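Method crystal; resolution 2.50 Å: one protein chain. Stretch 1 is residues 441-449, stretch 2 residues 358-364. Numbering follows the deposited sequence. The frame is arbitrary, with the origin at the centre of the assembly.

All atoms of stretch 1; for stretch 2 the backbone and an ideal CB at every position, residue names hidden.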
# COMPACT_ATOMS: atom_id res chain seq x y z
N THR A 441 -1.27 -16.05 17.57
CA THR A 441 -0.65 -14.87 18.20
C THR A 441 -1.61 -13.67 18.33
O THR A 441 -1.45 -12.87 19.25
CB THR A 441 0.62 -14.41 17.45
OG1 THR A 441 0.29 -14.03 16.10
CG2 THR A 441 1.66 -15.52 17.44
N PHE A 442 -2.56 -13.53 17.40
CA PHE A 442 -3.64 -12.56 17.54
C PHE A 442 -4.90 -12.94 16.77
O PHE A 442 -4.85 -13.77 15.85
CB PHE A 442 -3.17 -11.15 17.14
CG PHE A 442 -3.08 -10.92 15.65
CD1 PHE A 442 -1.96 -11.32 14.93
CD2 PHE A 442 -4.12 -10.28 14.97
CE1 PHE A 442 -1.88 -11.10 13.56
CE2 PHE A 442 -4.04 -10.06 13.61
CZ PHE A 442 -2.92 -10.47 12.90
N TYR A 443 -6.02 -12.35 17.17
CA TYR A 443 -7.30 -12.46 16.47
C TYR A 443 -7.67 -11.08 15.97
O TYR A 443 -7.40 -10.10 16.66
CB TYR A 443 -8.40 -12.98 17.39
CG TYR A 443 -8.06 -14.25 18.12
CD1 TYR A 443 -7.30 -14.22 19.29
CD2 TYR A 443 -8.48 -15.49 17.64
CE1 TYR A 443 -6.97 -15.38 19.97
CE2 TYR A 443 -8.15 -16.67 18.31
CZ TYR A 443 -7.40 -16.61 19.47
OH TYR A 443 -7.06 -17.76 20.14
N THR A 444 -8.29 -10.99 14.80
CA THR A 444 -8.84 -9.73 14.30
C THR A 444 -10.34 -9.88 14.13
O THR A 444 -10.82 -10.96 13.81
CB THR A 444 -8.20 -9.25 12.98
OG1 THR A 444 -8.72 -7.96 12.65
CG2 THR A 444 -8.45 -10.22 11.82
N ALA A 445 -11.08 -8.79 14.33
CA ALA A 445 -12.53 -8.81 14.23
C ALA A 445 -13.08 -7.51 13.67
O ALA A 445 -12.65 -6.43 14.06
CB ALA A 445 -13.15 -9.11 15.59
N TRP A 446 -14.03 -7.63 12.75
CA TRP A 446 -14.73 -6.49 12.18
C TRP A 446 -16.10 -6.90 11.66
O TRP A 446 -16.40 -8.09 11.54
CB TRP A 446 -13.89 -5.84 11.05
CG TRP A 446 -13.81 -6.60 9.75
CD1 TRP A 446 -14.71 -6.57 8.72
CD2 TRP A 446 -12.76 -7.48 9.32
NE1 TRP A 446 -14.29 -7.37 7.69
CE2 TRP A 446 -13.10 -7.95 8.04
CE3 TRP A 446 -11.56 -7.92 9.91
CZ2 TRP A 446 -12.28 -8.83 7.32
CZ3 TRP A 446 -10.75 -8.80 9.20
CH2 TRP A 446 -11.12 -9.25 7.92
N THR A 447 -16.92 -5.90 11.36
CA THR A 447 -18.22 -6.11 10.74
C THR A 447 -18.27 -5.36 9.41
O THR A 447 -17.67 -4.29 9.27
CB THR A 447 -19.40 -5.68 11.65
OG1 THR A 447 -20.64 -5.95 10.99
CG2 THR A 447 -19.34 -4.20 12.03
N THR A 448 -18.98 -5.94 8.44
CA THR A 448 -19.27 -5.26 7.18
C THR A 448 -20.41 -4.25 7.30
O THR A 448 -20.59 -3.40 6.43
CB THR A 448 -19.60 -6.28 6.07
OG1 THR A 448 -20.71 -7.10 6.47
CG2 THR A 448 -18.40 -7.17 5.78
N LYS A 449 -21.19 -4.32 8.38
CA LYS A 449 -22.32 -3.41 8.59
C LYS A 449 -21.84 -2.01 8.97
O LYS A 449 -21.11 -1.84 9.95
CB LYS A 449 -23.28 -3.97 9.65
CG LYS A 449 -24.01 -5.22 9.18
CD LYS A 449 -24.72 -5.95 10.31
CE LYS A 449 -25.89 -5.16 10.87
NZ LYS A 449 -26.85 -6.05 11.59
N UNK A 358 -6.85 -1.82 5.96
CA UNK A 358 -6.56 -2.86 6.96
C UNK A 358 -7.19 -4.19 6.55
O UNK A 358 -6.54 -5.23 6.63
CB UNK A 358 -7.07 -2.44 8.34
N UNK A 359 -8.44 -4.13 6.12
CA UNK A 359 -9.18 -5.32 5.69
C UNK A 359 -8.58 -5.99 4.45
O UNK A 359 -8.58 -7.22 4.37
CB UNK A 359 -10.64 -4.94 5.41
N UNK A 360 -8.06 -5.20 3.52
CA UNK A 360 -7.35 -5.73 2.35
C UNK A 360 -6.16 -6.60 2.75
O UNK A 360 -6.03 -7.73 2.28
CB UNK A 360 -6.87 -4.58 1.46
N UNK A 361 -5.30 -6.08 3.62
CA UNK A 361 -4.09 -6.81 4.02
C UNK A 361 -4.39 -7.98 4.96
O UNK A 361 -3.71 -9.01 4.90
CB UNK A 361 -3.11 -5.85 4.70
N UNK A 362 -5.41 -7.84 5.80
CA UNK A 362 -5.88 -8.94 6.64
C UNK A 362 -6.50 -10.07 5.82
O UNK A 362 -6.18 -11.24 6.04
CB UNK A 362 -6.90 -8.42 7.66
N UNK A 363 -7.36 -9.72 4.87
CA UNK A 363 -7.94 -10.72 3.95
C UNK A 363 -6.90 -11.29 2.97
O UNK A 363 -6.97 -12.47 2.62
CB UNK A 363 -9.09 -10.09 3.16
N UNK A 364 -5.96 -10.47 2.53
CA UNK A 364 -4.88 -10.93 1.64
C UNK A 364 -4.02 -12.02 2.31
O UNK A 364 -3.76 -13.06 1.71
CB UNK A 364 -4.00 -9.75 1.23

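Stretch 2 is helical throughout and crosses the strand of stretch 1 at 129° between their N-to-C directions, with 10.9 Å between axes at closest approach. That gap has to be filled by side chains, and the strand supplies Phe442, Thr444 and Trp446 from the side that points toward the helix.

Position 358 has helical angles of -60/-45, and nothing of stretch 1 lies within 5.5 Å of its ideal CB. Stretch 1 therefore sets little constraint, and many helix-compatible residues would do. It is Ala358, whose O accepts the backbone hydrogen bond from N of position 362.

Position 359 is the most informative. Its CA-to-CB bond points toward the strand, and the ideal CB sits 4.6 Å from Trp446 CZ2, beside the indole. Beyond the ring lie the carbonyl oxygens of Thr447 and Thr448. A long chain suits this path, apolar near the ring and polar at its end: Lys or Arg would suit; Met could cover the ring but would leave the carbonyls unanswered. The deposited residue is Arg359. Its CG lies over the five-membered ring of Trp446, 3.7 Å from the centroid and 14° off the normal, a CH-pi contact. Farther out, Trp446 NE1 lies over one face of the guanidinium, 3.4 Å from Arg359 NE; both atoms are donors, so this is packing without a hydrogen bond. A water completes the reach: it accepts from Arg359 NH2 at 3.0 Å and donates to Thr448 O at 2.8 Å, joining the stretches where no direct hydrogen bond does.

Positions 360 and 361 have ideal CBs with nothing of stretch 1 within 5.5 Å, so the contact leaves them free. They are Thr360 and Tyr361, neither of which touches the strand.

Position 362 again points toward stretch 1, its ideal CB 4.2 Å from Trp446 CZ3 and 4.8 Å from Thr444 CG2. A medium apolar chain fits: Leu, Met or Ile. Leu362, at m,t, brings CD1 within 4.0 Å of Trp446 CZ3 and 3.6 Å of Thr444 OG1, while CD2 approaches the edge of the Phe442 ring, 4.4 Å from CE2.

At position 363 the CA-to-CB bond points sideways, with the ideal CB 5.2 Å from Trp446 CH2. Only a chain that extends would gain the indole; Leu or Met would serve. Leu363 does so, its CD2 meeting the ring edge 3.8 Å from Trp446 CZ2.

Position 364 is out of reach and stretch 1 asks nothing of it; it is Ser364.

Stretch 2, residues 358-364: ARTYLLS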
# COMPACT_ATOMS: atom_id res chain seq x y z
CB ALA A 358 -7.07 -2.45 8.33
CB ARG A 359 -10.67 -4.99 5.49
CG ARG A 359 -11.41 -4.98 6.81
CD ARG A 359 -12.64 -4.09 6.86
NE ARG A 359 -13.71 -4.49 5.95
CZ ARG A 359 -14.94 -3.98 5.96
NH1 ARG A 359 -15.30 -3.05 6.84
NH2 ARG A 359 -15.84 -4.42 5.07
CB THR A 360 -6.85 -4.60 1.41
OG1 THR A 360 -7.98 -3.93 0.84
CG2 THR A 360 -5.98 -5.15 0.27
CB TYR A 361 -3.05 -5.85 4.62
CG TYR A 361 -2.46 -4.93 3.58
CD1 TYR A 361 -1.67 -5.43 2.56
CD2 TYR A 361 -2.70 -3.55 3.61
CE1 TYR A 361 -1.12 -4.60 1.59
CE2 TYR A 361 -2.16 -2.71 2.65
CZ TYR A 361 -1.37 -3.24 1.64
OH TYR A 361 -0.82 -2.42 0.68
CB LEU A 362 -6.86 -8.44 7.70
CG LEU A 362 -6.23 -7.56 8.79
CD1 LEU A 362 -7.29 -6.75 9.52
CD2 LEU A 362 -5.41 -8.38 9.77
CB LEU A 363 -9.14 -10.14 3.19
CG LEU A 363 -10.39 -9.85 4.02
CD1 LEU A 363 -11.38 -9.01 3.22
CD2 LEU A 363 -11.06 -11.13 4.50
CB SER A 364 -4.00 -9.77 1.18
OG SER A 364 -2.88 -10.22 0.44
O HOH W 1 -18.02 -2.49 5.67
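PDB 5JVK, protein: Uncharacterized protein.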